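Long-range contact in SnoK (Streptomyces nogalater, PDB 5EPA), which probably works as an iron- and 2-oxoglutarate-dependent carbocyclase in nogalamycin biosynthesis: residues Gln83-His88 with Tyr115-Leu120. Residues are numbered along the deposited sequence; the frame is centred on the assembly and turned at random.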
loop_
_atom_site.group_PDB
_atom_site.type_symbol
_atom_site.label_atom_id
_atom_site.label_comp_id
_atom_site.label_asym_id
_atom_site.label_seq_id
_atom_site.Cartn_x
_atom_site.Cartn_y
_atom_site.Cartn_z
ATOM N N GLN A 83 -8.402 -3.422 7.078
ATOM C CA GLN A 83 -9.262 -2.317 7.560
ATOM C C GLN A 83 -8.757 -1.793 8.899
ATOM O O GLN A 83 -9.528 -1.472 9.807
ATOM C CB GLN A 83 -10.709 -2.771 7.707
ATOM C CG GLN A 83 -11.445 -2.947 6.387
ATOM C CD GLN A 83 -10.952 -4.140 5.591
ATOM O OE1 GLN A 83 -10.484 -3.993 4.457
ATOM N NE2 GLN A 83 -11.045 -5.323 6.171
ATOM N N ALA A 84 -7.450 -1.729 9.006
ATOM C CA ALA A 84 -6.801 -1.563 10.283
ATOM C C ALA A 84 -7.108 -0.245 10.941
ATOM O O ALA A 84 -7.263 -0.189 12.158
ATOM C CB ALA A 84 -5.263 -1.723 10.134
ATOM N N TRP A 85 -7.188 0.819 10.148
ATOM C CA TRP A 85 -7.392 2.148 10.694
ATOM C C TRP A 85 -8.724 2.271 11.409
ATOM O O TRP A 85 -8.886 3.117 12.260
ATOM C CB TRP A 85 -7.289 3.224 9.635
ATOM C CG TRP A 85 -8.487 3.334 8.761
ATOM C CD1 TRP A 85 -8.700 2.691 7.579
ATOM C CD2 TRP A 85 -9.616 4.197 8.958
ATOM N NE1 TRP A 85 -9.918 3.046 7.051
ATOM C CE2 TRP A 85 -10.489 3.988 7.863
ATOM C CE3 TRP A 85 -10.006 5.092 9.989
ATOM C CZ2 TRP A 85 -11.701 4.638 7.756
ATOM C CZ3 TRP A 85 -11.209 5.758 9.873
ATOM C CH2 TRP A 85 -12.060 5.525 8.773
ATOM N N GLN A 86 -9.681 1.423 11.041
ATOM C CA GLN A 86 -11.042 1.473 11.622
ATOM C C GLN A 86 -11.029 0.861 12.984
ATOM O O GLN A 86 -12.012 0.962 13.709
ATOM C CB GLN A 86 -12.030 0.680 10.770
ATOM C CG GLN A 86 -12.267 1.218 9.380
ATOM C CD GLN A 86 -13.103 0.297 8.498
ATOM O OE1 GLN A 86 -13.819 -0.590 8.989
ATOM N NE2 GLN A 86 -13.030 0.502 7.183
ATOM N N LYS A 87 -9.939 0.190 13.344
ATOM C CA LYS A 87 -9.932 -0.687 14.532
ATOM C C LYS A 87 -9.200 -0.101 15.730
ATOM O O LYS A 87 -9.056 -0.750 16.760
ATOM C CB LYS A 87 -9.386 -2.060 14.150
ATOM C CG LYS A 87 -10.412 -2.820 13.329
ATOM C CD LYS A 87 -9.849 -3.946 12.510
ATOM C CE LYS A 87 -10.937 -4.485 11.582
ATOM N NZ LYS A 87 -10.394 -5.624 10.787
ATOM N N HIS A 88 -8.767 1.148 15.600
ATOM C CA HIS A 88 -8.225 1.884 16.723
ATOM C C HIS A 88 -8.581 3.355 16.502
ATOM O O HIS A 88 -8.389 3.884 15.418
ATOM C CB HIS A 88 -6.721 1.691 16.783
ATOM C CG HIS A 88 -6.120 2.083 18.097
ATOM N ND1 HIS A 88 -6.034 3.393 18.508
ATOM C CD2 HIS A 88 -5.583 1.341 19.096
ATOM C CE1 HIS A 88 -5.470 3.444 19.703
ATOM N NE2 HIS A 88 -5.182 2.214 20.081
ATOM N N TYR A 115 -9.736 4.098 1.161
ATOM C CA TYR A 115 -10.360 2.818 0.872
ATOM C C TYR A 115 -10.186 1.891 2.055
ATOM O O TYR A 115 -11.135 1.253 2.498
ATOM C CB TYR A 115 -9.803 2.114 -0.395
ATOM C CG TYR A 115 -10.208 0.652 -0.434
ATOM C CD1 TYR A 115 -11.518 0.291 -0.560
ATOM C CD2 TYR A 115 -9.298 -0.352 -0.238
ATOM C CE1 TYR A 115 -11.926 -1.036 -0.541
ATOM C CE2 TYR A 115 -9.691 -1.691 -0.236
ATOM C CZ TYR A 115 -11.036 -2.011 -0.367
ATOM O OH TYR A 115 -11.440 -3.341 -0.322
ATOM N N SER A 116 -8.961 1.787 2.534
ATOM C CA SER A 116 -8.630 0.852 3.601
ATOM C C SER A 116 -7.215 1.117 4.055
ATOM O O SER A 116 -6.487 1.941 3.469
ATOM C CB SER A 116 -8.719 -0.597 3.120
ATOM O OG SER A 116 -8.678 -1.493 4.205
ATOM N N SER A 117 -6.819 0.413 5.107
ATOM C CA SER A 117 -5.418 0.346 5.470
ATOM C C SER A 117 -5.094 -1.020 6.016
ATOM O O SER A 117 -6.001 -1.749 6.464
ATOM C CB SER A 117 -5.058 1.455 6.463
ATOM O OG SER A 117 -5.386 1.137 7.800
ATOM N N ASP A 118 -3.811 -1.337 6.031
ATOM C CA ASP A 118 -3.363 -2.592 6.586
ATOM C C ASP A 118 -2.142 -2.404 7.463
ATOM O O ASP A 118 -1.237 -1.643 7.121
ATOM C CB ASP A 118 -2.944 -3.558 5.490
ATOM C CG ASP A 118 -4.110 -4.078 4.697
ATOM O OD1 ASP A 118 -4.605 -3.345 3.822
ATOM O OD2 ASP A 118 -4.523 -5.238 4.924
ATOM N N ILE A 119 -2.099 -3.138 8.563
ATOM C CA ILE A 119 -0.871 -3.293 9.295
ATOM C C ILE A 119 -0.091 -4.381 8.576
ATOM O O ILE A 119 -0.634 -5.449 8.269
ATOM C CB ILE A 119 -1.151 -3.682 10.722
ATOM C CG1 ILE A 119 -1.712 -2.491 11.506
ATOM C CG2 ILE A 119 0.135 -4.140 11.393
ATOM C CD1 ILE A 119 -2.430 -2.915 12.777
ATOM N N LEU A 120 1.177 -4.107 8.256
ATOM C CA LEU A 120 1.980 -5.018 7.384
ATOM C C LEU A 120 3.316 -5.373 8.018
ATOM O O LEU A 120 4.281 -4.594 7.981
ATOM C CB LEU A 120 2.229 -4.373 6.017
ATOM C CG LEU A 120 0.979 -4.035 5.201
ATOM C CD1 LEU A 120 1.371 -2.971 4.172
ATOM C CD2 LEU A 120 0.358 -5.251 4.541
HETATM O O HOH W 1 -7.327 -3.787 3.883
HETATM O O HOH W 2 -12.386 -1.444 3.119
HETATM O O HOH W 3 -11.915 2.450 5.124
#
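Ser117 sets its hydroxyl against the CD1 edge of Trp85, near the indole plane, with OG 3.4 Å from Trp85 CB. OG sits between its own backbone N and carbonyl carbon (chi1 82°), which brings it within 3.0 Å of Trp85 N; that hydrogen bond is weak, bent to 130°, and OG also bonds to His236 on strand 233-242. Next to it, Ala84 N gives Ser117 O a nearly straight bond of 2.9 Å. Here the chain has just left strand 76-81, which pairs antiparallel with strand 112-122 in the major sheet of this cupin-type, PhyH-family fold, and it turns off the strand through a short 3-10 segment, 84-86. Ala84 CB rests on Ile119 CG1 at 3.9 Å, and Ile119 in turn packs on Cys57 and Val60 of helix 47-64. The Gln83 chain bends at chi2 (70°), turning CD back toward the strand; its OE1 lies 3.1 Å from Ser116 OG. An alanine at Gln83 would probably leave Ser116 OG without this polar neighbour and open a gap beside the strand. A water joins Ser116 OG to Asp118 OD1, while another, in the indole plane, accepts from Trp85 NE1 at 2.8 Å and donates to Tyr115 O.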